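Local atomic coordinates of cyclic nucleotide-binding protein (Ruegeria pomeroyi, PDB entry 3FX3), a protein that probably binds DNA and regulates transcription, as a dimeric CRP-like regulator that joins a cyclic nucleotide-binding domain to a helix-turn-helix domain. Residues B[19-23]-B[130-135]; B[59-63]-B[105-109]; B[201-207]-B[221-225]. All blocks are in the same frame, centred on the assembly; numbering follows the deposited sequence.

How the contacts relate
Contact 2 lies in the cyclic nucleotide-binding domain, contact 1 joins an N-terminal turn to the long helix 125-147, and contact 3 lies in the helix-turn-helix domain. Contact 2 is the most buried and the most polar: a beta pairing made chiefly by backbone hydrogen bonds. Contacts 1 and 3, each partly buried, set the end of a helix against another helix by apolar contacts, without direct hydrogen bonds across. Contact 1 adds a bridging water and reaches the second subunit, whereas neither contact 2 nor contact 3 touches it. No structural element is shared; the centres of contacts 1 and 3 lie about 35 Å apart, and that of contact 2 about 25 and 26 Å from them.

Contact 1: B[19-23]-B[130-135]; sequences IRSLP and SILATT
Ile131 packs against the turn that follows helix 17-20, its CG1 3.7 Å from Pro23 CD and its CD1 3.6 Å from Leu22 CD2. It belongs to helix 125-147, the long helix that in CRP-like proteins links the two domains and pairs with its counterpart in the dimer. Residues 130-135 are regular helix; across from them Leu22 N bonds to Ile19 O (3.1 Å), after which the chain extends at Leu22 (phi/psi -82/150) and Pro23 (-65/133). Leu22 CA lies 5.5 Å from Ile131 CA, and Pro23 CA 6.6 Å from Ser130 CA. Ile131 and Leu22 both adopt mt rotamers, and Phe117 of helix 114-123 touches both. Ser21 packs its CA 3.9 Å from Thr134 CG2, while its OG bonds back to Leu17 O. In the second subunit, Arg93 bonds Thr134 OG1 and Thr135 bonds its counterpart here. One water joins the segments, 2.7 Å from Ser21 O and 2.8 Å from Thr134 OG1.

Contact 2: B[59-63]-B[105-109]; sequences IDGWV and TPCEV
A classic beta bulge starts this antiparallel pairing in the beta-roll of the cyclic nucleotide-binding domain: Ile59 and Asp60 both face Glu108. Glu108 O accepts from Ile59 N (2.9 Å) and from Asp60 N (3.2 Å), and Glu108 N returns a bond to Asp60 O at 3.0 Å. Asp60 and Glu108 thus form a hydrogen-bonded pair, CA atoms 5.1 Å apart, with their side chains on the same face. Asp60 O also receives a CA-H...O contact from Cys107 CA at 3.3 Å. The chain turns a corner at Ile59 (phi/psi -96/-35), between strands 54-58 and 62-68 of different sheets, and is extended again at Asp60. Gly61 follows at 92/-169, its CA 4.5 Å from Cys107 CA; a CB here would clash with Pro106 O and Thr105 OG1 and be jammed against Asp60 O. Gly61 O is taken by Thr81 OG1. Beyond it a side chain substitutes for backbone: Thr105, chi1 p, accepts from Trp62 N at OG1 (2.9 Å) and donates from that hydroxyl to Pro106 O (2.9 Å). A weak bond, Thr105 N to Trp62 O at 3.5 Å, closes this end. Backbone bonds also join Cys107 and Val109 to Tyr39 and Arg37 of strand 35-39, Trp62 to Val104, and Val63 to Phe80. The Trp62 ring leads away to helix 182-187, NE1 bonding Thr176 O. Beside the backbone bonds, Val63 CG2 packs 3.7 Å from Cys107 SG.

Contact 3: B[201-207]-B[221-225]; sequences RLKAAGV and LLRDY
Helix 192-203, which follows helix 182-187 in the helix-turn-helix and is probably the DNA-recognition helix, as in CRP-like proteins, ends in a Schellman motif that fits against helix 219-227. Val207 N bonds to Leu202 O (3.1 Å) and Gly206 N to Lys203 O (3.0 Å), with Gly206 as the C-prime residue at phi/psi 93/14; residues 203-206 form a type I turn. This turn presents Ala205 as a small bump, its CA 5.5 Å from Leu222 CA. The methyl enters the hollow between Leu222 and Tyr225, with Ala205 CB 4.0 Å from Leu222 CD1 and 3.8 Å from Tyr225 CD2. Leu222 (chi1 t, chi2 p) pushes CD1 among three residues of the helix end: besides Ala205, it meets Val207 CG2 at 3.9 Å and Leu202 CD2 at 4.2 Å. Ala159 of helix 154-165 also packs on Leu222. Tyr225, chi1 t, lays its ring along the helix end, with OH 3.9 Å from Arg201 CB, while Trp234 meets the ring edge-to-face. Leu221 CD2 reaches the turn, 3.3 Å from Ala205 O. Over one face of the Tyr225 ring sits Leu202 in its mt rotamer, a CH-pi contact that puts CD2 3.9 Å from the ring centroid.

Contact 1: B[19-23]-B[130-135]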
loop_
_atom_site.group_PDB
_atom_site.type_symbol
_atom_site.label_atom_id
_atom_site.label_comp_id
_atom_site.label_asym_id
_atom_site.label_seq_id
_atom_site.Cartn_x
_atom_site.Cartn_y
_atom_site.Cartn_z
ATOM N N ILE B 19 9.446 11.908 1.105
ATOM C CA ILE B 19 10.311 12.533 0.123
ATOM C C ILE B 19 10.156 11.876 -1.271
ATOM O O ILE B 19 10.132 12.564 -2.286
ATOM C CB ILE B 19 11.774 12.547 0.589
ATOM C CG1 ILE B 19 11.884 13.291 1.934
ATOM C CG2 ILE B 19 12.678 13.185 -0.508
ATOM C CD1 ILE B 19 11.400 14.779 1.921
ATOM N N ARG B 20 9.984 10.567 -1.302
ATOM C CA ARG B 20 9.686 9.880 -2.556
ATOM C C ARG B 20 8.403 10.396 -3.209
ATOM O O ARG B 20 8.272 10.286 -4.405
ATOM C CB ARG B 20 9.478 8.380 -2.349
ATOM C CG ARG B 20 10.714 7.531 -2.350
ATOM C CD ARG B 20 10.262 6.064 -2.170
ATOM N NE ARG B 20 9.956 5.744 -0.763
ATOM C CZ ARG B 20 9.107 4.792 -0.320
ATOM N NH1 ARG B 20 8.383 4.031 -1.154
ATOM N NH2 ARG B 20 8.990 4.602 0.997
ATOM N N SER B 21 7.442 10.872 -2.419
ATOM C CA SER B 21 6.188 11.349 -2.982
ATOM C C SER B 21 6.275 12.736 -3.621
ATOM O O SER B 21 5.360 13.134 -4.333
ATOM C CB SER B 21 5.122 11.362 -1.911
ATOM O OG SER B 21 4.984 10.035 -1.387
ATOM N N LEU B 22 7.334 13.480 -3.343
ATOM C CA LEU B 22 7.424 14.850 -3.804
ATOM C C LEU B 22 7.898 14.937 -5.264
ATOM O O LEU B 22 8.647 14.109 -5.735
ATOM C CB LEU B 22 8.400 15.653 -2.969
ATOM C CG LEU B 22 8.190 15.726 -1.479
ATOM C CD1 LEU B 22 9.374 16.495 -0.857
ATOM C CD2 LEU B 22 6.834 16.350 -1.111
ATOM N N PRO B 23 7.463 15.964 -5.974
ATOM C CA PRO B 23 8.065 16.187 -7.283
ATOM C C PRO B 23 9.539 16.556 -7.135
ATOM O O PRO B 23 9.916 17.379 -6.293
ATOM C CB PRO B 23 7.237 17.333 -7.882
ATOM C CG PRO B 23 6.359 17.839 -6.779
ATOM C CD PRO B 23 6.581 17.059 -5.551
ATOM N N SER B 130 0.456 17.042 -7.904
ATOM C CA SER B 130 1.497 16.049 -8.296
ATOM C C SER B 130 1.740 15.042 -7.227
ATOM O O SER B 130 1.846 13.869 -7.510
ATOM C CB SER B 130 2.833 16.708 -8.608
ATOM O OG SER B 130 2.523 17.640 -9.593
ATOM N N ILE B 131 1.836 15.515 -5.994
ATOM C CA ILE B 131 2.056 14.617 -4.879
ATOM C C ILE B 131 0.914 13.618 -4.770
ATOM O O ILE B 131 1.131 12.424 -4.632
ATOM C CB ILE B 131 2.291 15.332 -3.545
ATOM C CG1 ILE B 131 3.489 16.285 -3.653
ATOM C CG2 ILE B 131 2.581 14.259 -2.440
ATOM C CD1 ILE B 131 3.629 17.297 -2.494
ATOM N N LEU B 132 -0.300 14.096 -4.890
ATOM C CA LEU B 132 -1.470 13.217 -4.785
ATOM C C LEU B 132 -1.533 12.241 -5.941
ATOM O O LEU B 132 -1.972 11.099 -5.757
ATOM C CB LEU B 132 -2.749 14.071 -4.695
ATOM C CG LEU B 132 -4.085 13.369 -4.460
ATOM C CD1 LEU B 132 -4.081 12.559 -3.130
ATOM C CD2 LEU B 132 -5.273 14.415 -4.510
ATOM N N ALA B 133 -1.126 12.667 -7.143
ATOM C CA ALA B 133 -1.105 11.724 -8.269
ATOM C C ALA B 133 -0.201 10.550 -7.857
ATOM O O ALA B 133 -0.590 9.384 -7.971
ATOM C CB ALA B 133 -0.588 12.366 -9.563
ATOM N N THR B 134 0.974 10.885 -7.319
ATOM C CA THR B 134 1.971 9.889 -6.950
ATOM C C THR B 134 1.461 8.942 -5.854
ATOM O O THR B 134 1.628 7.726 -5.969
ATOM C CB THR B 134 3.281 10.569 -6.546
ATOM O OG1 THR B 134 3.798 11.245 -7.693
ATOM C CG2 THR B 134 4.377 9.503 -5.967
ATOM N N THR B 135 0.806 9.492 -4.821
ATOM C CA THR B 135 0.357 8.698 -3.738
ATOM C C THR B 135 -0.800 7.817 -4.187
ATOM O O THR B 135 -0.890 6.670 -3.749
ATOM C CB THR B 135 0.015 9.526 -2.451
ATOM O OG1 THR B 135 -1.049 10.435 -2.706
ATOM C CG2 THR B 135 1.213 10.323 -1.956
HETATM O O HOH W 1 5.154 13.543 -6.987
#

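Contact 2: B[59-63]-B[105-109]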
loop_
_atom_site.group_PDB
_atom_site.type_symbol
_atom_site.label_atom_id
_atom_site.label_comp_id
_atom_site.label_asym_id
_atom_site.label_seq_id
_atom_site.Cartn_x
_atom_site.Cartn_y
_atom_site.Cartn_z
ATOM N N ILE B 59 16.897 9.068 10.140
ATOM C CA ILE B 59 18.130 8.977 9.376
ATOM C C ILE B 59 18.951 7.791 9.871
ATOM O O ILE B 59 19.603 7.104 9.076
ATOM C CB ILE B 59 18.964 10.241 9.513
ATOM C CG1 ILE B 59 18.158 11.457 9.038
ATOM C CG2 ILE B 59 20.298 10.099 8.766
ATOM C CD1 ILE B 59 17.472 11.313 7.672
ATOM N N ASP B 60 18.898 7.535 11.172
ATOM C CA ASP B 60 19.627 6.414 11.775
ATOM C C ASP B 60 18.955 5.998 13.069
ATOM O O ASP B 60 18.421 6.856 13.780
ATOM C CB ASP B 60 21.069 6.834 12.113
ATOM C CG ASP B 60 21.972 5.634 12.432
ATOM O OD1 ASP B 60 22.173 4.774 11.545
ATOM O OD2 ASP B 60 22.433 5.524 13.575
ATOM N N GLY B 61 18.993 4.712 13.401
ATOM C CA GLY B 61 18.440 4.225 14.673
ATOM C C GLY B 61 16.994 3.791 14.558
ATOM O O GLY B 61 16.470 3.655 13.470
ATOM N N TRP B 62 16.356 3.550 15.697
ATOM C CA TRP B 62 14.985 3.025 15.762
ATOM C C TRP B 62 14.138 3.904 16.677
ATOM O O TRP B 62 14.542 4.218 17.798
ATOM C CB TRP B 62 14.998 1.605 16.304
ATOM C CG TRP B 62 15.502 0.603 15.327
ATOM C CD1 TRP B 62 16.797 0.257 15.096
ATOM C CD2 TRP B 62 14.706 -0.176 14.423
ATOM N NE1 TRP B 62 16.860 -0.702 14.098
ATOM C CE2 TRP B 62 15.583 -0.971 13.668
ATOM C CE3 TRP B 62 13.334 -0.268 14.179
ATOM C CZ2 TRP B 62 15.136 -1.849 12.685
ATOM C CZ3 TRP B 62 12.887 -1.153 13.205
ATOM C CH2 TRP B 62 13.789 -1.944 12.487
ATOM N N VAL B 63 12.961 4.283 16.203
ATOM C CA VAL B 63 12.011 5.095 16.965
ATOM C C VAL B 63 10.756 4.277 17.165
ATOM O O VAL B 63 10.289 3.622 16.232
ATOM C CB VAL B 63 11.683 6.382 16.188
ATOM C CG1 VAL B 63 10.574 7.194 16.855
ATOM C CG2 VAL B 63 12.955 7.206 16.059
ATOM N N THR B 105 16.910 3.230 20.106
ATOM C CA THR B 105 18.364 3.241 20.117
ATOM C C THR B 105 18.750 4.710 20.050
ATOM O O THR B 105 17.883 5.562 19.891
ATOM C CB THR B 105 18.903 2.548 18.845
ATOM O OG1 THR B 105 18.422 3.287 17.712
ATOM C CG2 THR B 105 18.376 1.114 18.755
ATOM N N PRO B 106 20.048 5.023 20.172
ATOM C CA PRO B 106 20.422 6.373 19.761
ATOM C C PRO B 106 19.950 6.615 18.312
ATOM O O PRO B 106 20.055 5.706 17.474
ATOM C CB PRO B 106 21.959 6.369 19.858
ATOM C CG PRO B 106 22.283 5.239 20.814
ATOM C CD PRO B 106 21.223 4.200 20.502
ATOM N N CYS B 107 19.391 7.801 18.053
ATOM C CA CYS B 107 18.750 8.155 16.758
ATOM C C CYS B 107 19.262 9.448 16.191
ATOM O O CYS B 107 19.588 10.348 16.939
ATOM C CB CYS B 107 17.259 8.384 16.965
ATOM S SG CYS B 107 16.462 6.852 17.146
ATOM N N GLU B 108 19.251 9.559 14.869
ATOM C CA GLU B 108 19.287 10.848 14.179
ATOM C C GLU B 108 17.998 10.959 13.396
ATOM O O GLU B 108 17.603 10.012 12.744
ATOM C CB GLU B 108 20.457 10.930 13.193
ATOM C CG GLU B 108 21.760 11.171 13.872
ATOM C CD GLU B 108 22.933 11.182 12.908
ATOM O OE1 GLU B 108 22.746 11.460 11.687
ATOM O OE2 GLU B 108 24.058 10.914 13.399
ATOM N N VAL B 109 17.361 12.124 13.464
ATOM C CA VAL B 109 16.113 12.377 12.777
ATOM C C VAL B 109 16.214 13.698 12.014
ATOM O O VAL B 109 16.862 14.654 12.448
ATOM C CB VAL B 109 14.956 12.413 13.761
ATOM C CG1 VAL B 109 13.605 12.660 13.043
ATOM C CG2 VAL B 109 14.931 11.141 14.602
#

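Contact 3: B[201-207]-B[221-225]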
loop_
_atom_site.group_PDB
_atom_site.type_symbol
_atom_site.label_atom_id
_atom_site.label_comp_id
_atom_site.label_asym_id
_atom_site.label_seq_id
_atom_site.Cartn_x
_atom_site.Cartn_y
_atom_site.Cartn_z
ATOM N N ARG B 201 16.871 -20.525 11.645
ATOM C CA ARG B 201 16.959 -20.978 10.268
ATOM C C ARG B 201 17.932 -20.150 9.421
ATOM O O ARG B 201 18.676 -20.708 8.620
ATOM C CB ARG B 201 15.582 -20.940 9.619
ATOM C CG ARG B 201 14.681 -22.062 10.078
ATOM C CD ARG B 201 13.264 -21.879 9.538
ATOM N NE ARG B 201 12.697 -23.132 9.046
ATOM C CZ ARG B 201 12.382 -24.178 9.812
ATOM N NH1 ARG B 201 11.875 -25.268 9.254
ATOM N NH2 ARG B 201 12.575 -24.146 11.136
ATOM N N LEU B 202 17.935 -18.830 9.605
ATOM C CA LEU B 202 18.704 -17.934 8.730
ATOM C C LEU B 202 20.205 -17.994 8.996
ATOM O O LEU B 202 20.997 -17.469 8.204
ATOM C CB LEU B 202 18.189 -16.484 8.805
ATOM C CG LEU B 202 16.781 -16.216 8.243
ATOM C CD1 LEU B 202 16.379 -14.754 8.423
ATOM C CD2 LEU B 202 16.661 -16.619 6.777
ATOM N N LYS B 203 20.593 -18.635 10.095
ATOM C CA LYS B 203 21.995 -18.995 10.314
ATOM C C LYS B 203 22.519 -19.699 9.056
ATOM O O LYS B 203 23.572 -19.341 8.531
ATOM C CB LYS B 203 22.168 -19.899 11.546
ATOM C CG LYS B 203 21.817 -19.228 12.895
ATOM C CD LYS B 203 22.114 -20.152 14.121
ATOM C CE LYS B 203 21.526 -19.582 15.438
ATOM N NZ LYS B 203 21.819 -20.408 16.675
ATOM N N ALA B 204 21.755 -20.664 8.554
ATOM C CA ALA B 204 22.137 -21.397 7.340
ATOM C C ALA B 204 22.272 -20.493 6.087
ATOM O O ALA B 204 22.956 -20.876 5.148
ATOM C CB ALA B 204 21.154 -22.537 7.081
ATOM N N ALA B 205 21.632 -19.313 6.081
ATOM C CA ALA B 205 21.724 -18.338 4.965
ATOM C C ALA B 205 22.738 -17.201 5.204
ATOM O O ALA B 205 22.748 -16.206 4.473
ATOM C CB ALA B 205 20.336 -17.748 4.661
ATOM N N GLY B 206 23.570 -17.347 6.233
ATOM C CA GLY B 206 24.654 -16.398 6.528
ATOM C C GLY B 206 24.349 -15.274 7.514
ATOM O O GLY B 206 25.119 -14.307 7.601
ATOM N N VAL B 207 23.241 -15.396 8.256
ATOM C CA VAL B 207 22.797 -14.348 9.194
ATOM C C VAL B 207 23.056 -14.712 10.669
ATOM O O VAL B 207 22.645 -15.770 11.148
ATOM C CB VAL B 207 21.301 -14.032 9.033
ATOM C CG1 VAL B 207 20.908 -12.793 9.912
ATOM C CG2 VAL B 207 20.950 -13.772 7.578
ATOM N N LEU B 221 23.477 -14.500 -1.178
ATOM C CA LEU B 221 23.061 -15.725 -0.500
ATOM C C LEU B 221 21.723 -15.552 0.246
ATOM O O LEU B 221 20.863 -16.433 0.207
ATOM C CB LEU B 221 24.148 -16.167 0.466
ATOM C CG LEU B 221 24.002 -17.541 1.124
ATOM C CD1 LEU B 221 24.393 -18.666 0.159
ATOM C CD2 LEU B 221 24.865 -17.600 2.379
ATOM N N LEU B 222 21.535 -14.409 0.905
ATOM C CA LEU B 222 20.304 -14.191 1.669
ATOM C C LEU B 222 19.120 -14.019 0.728
ATOM O O LEU B 222 18.062 -14.622 0.935
ATOM C CB LEU B 222 20.432 -13.001 2.632
ATOM C CG LEU B 222 19.244 -12.762 3.585
ATOM C CD1 LEU B 222 18.849 -14.028 4.337
ATOM C CD2 LEU B 222 19.562 -11.641 4.575
ATOM N N ARG B 223 19.306 -13.212 -0.315
ATOM C CA ARG B 223 18.289 -13.069 -1.374
ATOM C C ARG B 223 17.911 -14.402 -2.029
ATOM O O ARG B 223 16.765 -14.604 -2.414
ATOM C CB ARG B 223 18.746 -12.091 -2.455
ATOM C CG ARG B 223 17.633 -11.728 -3.441
ATOM C CD ARG B 223 17.961 -10.489 -4.276
ATOM N NE ARG B 223 18.460 -9.373 -3.463
ATOM C CZ ARG B 223 17.713 -8.554 -2.705
ATOM N NH1 ARG B 223 16.381 -8.694 -2.624
ATOM N NH2 ARG B 223 18.313 -7.567 -2.014
ATOM N N ASP B 224 18.872 -15.309 -2.155
ATOM C CA ASP B 224 18.564 -16.619 -2.697
ATOM C C ASP B 224 17.609 -17.350 -1.775
ATOM O O ASP B 224 16.605 -17.904 -2.232
ATOM C CB ASP B 224 19.816 -17.467 -2.910
ATOM C CG ASP B 224 19.557 -18.627 -3.837
ATOM O OD1 ASP B 224 19.167 -18.365 -5.000
ATOM O OD2 ASP B 224 19.706 -19.785 -3.404
ATOM N N TYR B 225 17.926 -17.340 -0.481
ATOM C CA TYR B 225 17.046 -17.915 0.525
ATOM C C TYR B 225 15.643 -17.339 0.387
ATOM O O TYR B 225 14.666 -18.078 0.328
ATOM C CB TYR B 225 17.572 -17.653 1.948
ATOM C CG TYR B 225 16.824 -18.455 2.988
ATOM C CD1 TYR B 225 15.630 -18.003 3.530
ATOM C CD2 TYR B 225 17.283 -19.690 3.380
ATOM C CE1 TYR B 225 14.926 -18.756 4.463
ATOM C CE2 TYR B 225 16.599 -20.450 4.318
ATOM C CZ TYR B 225 15.422 -19.982 4.855
ATOM O OH TYR B 225 14.767 -20.762 5.778
#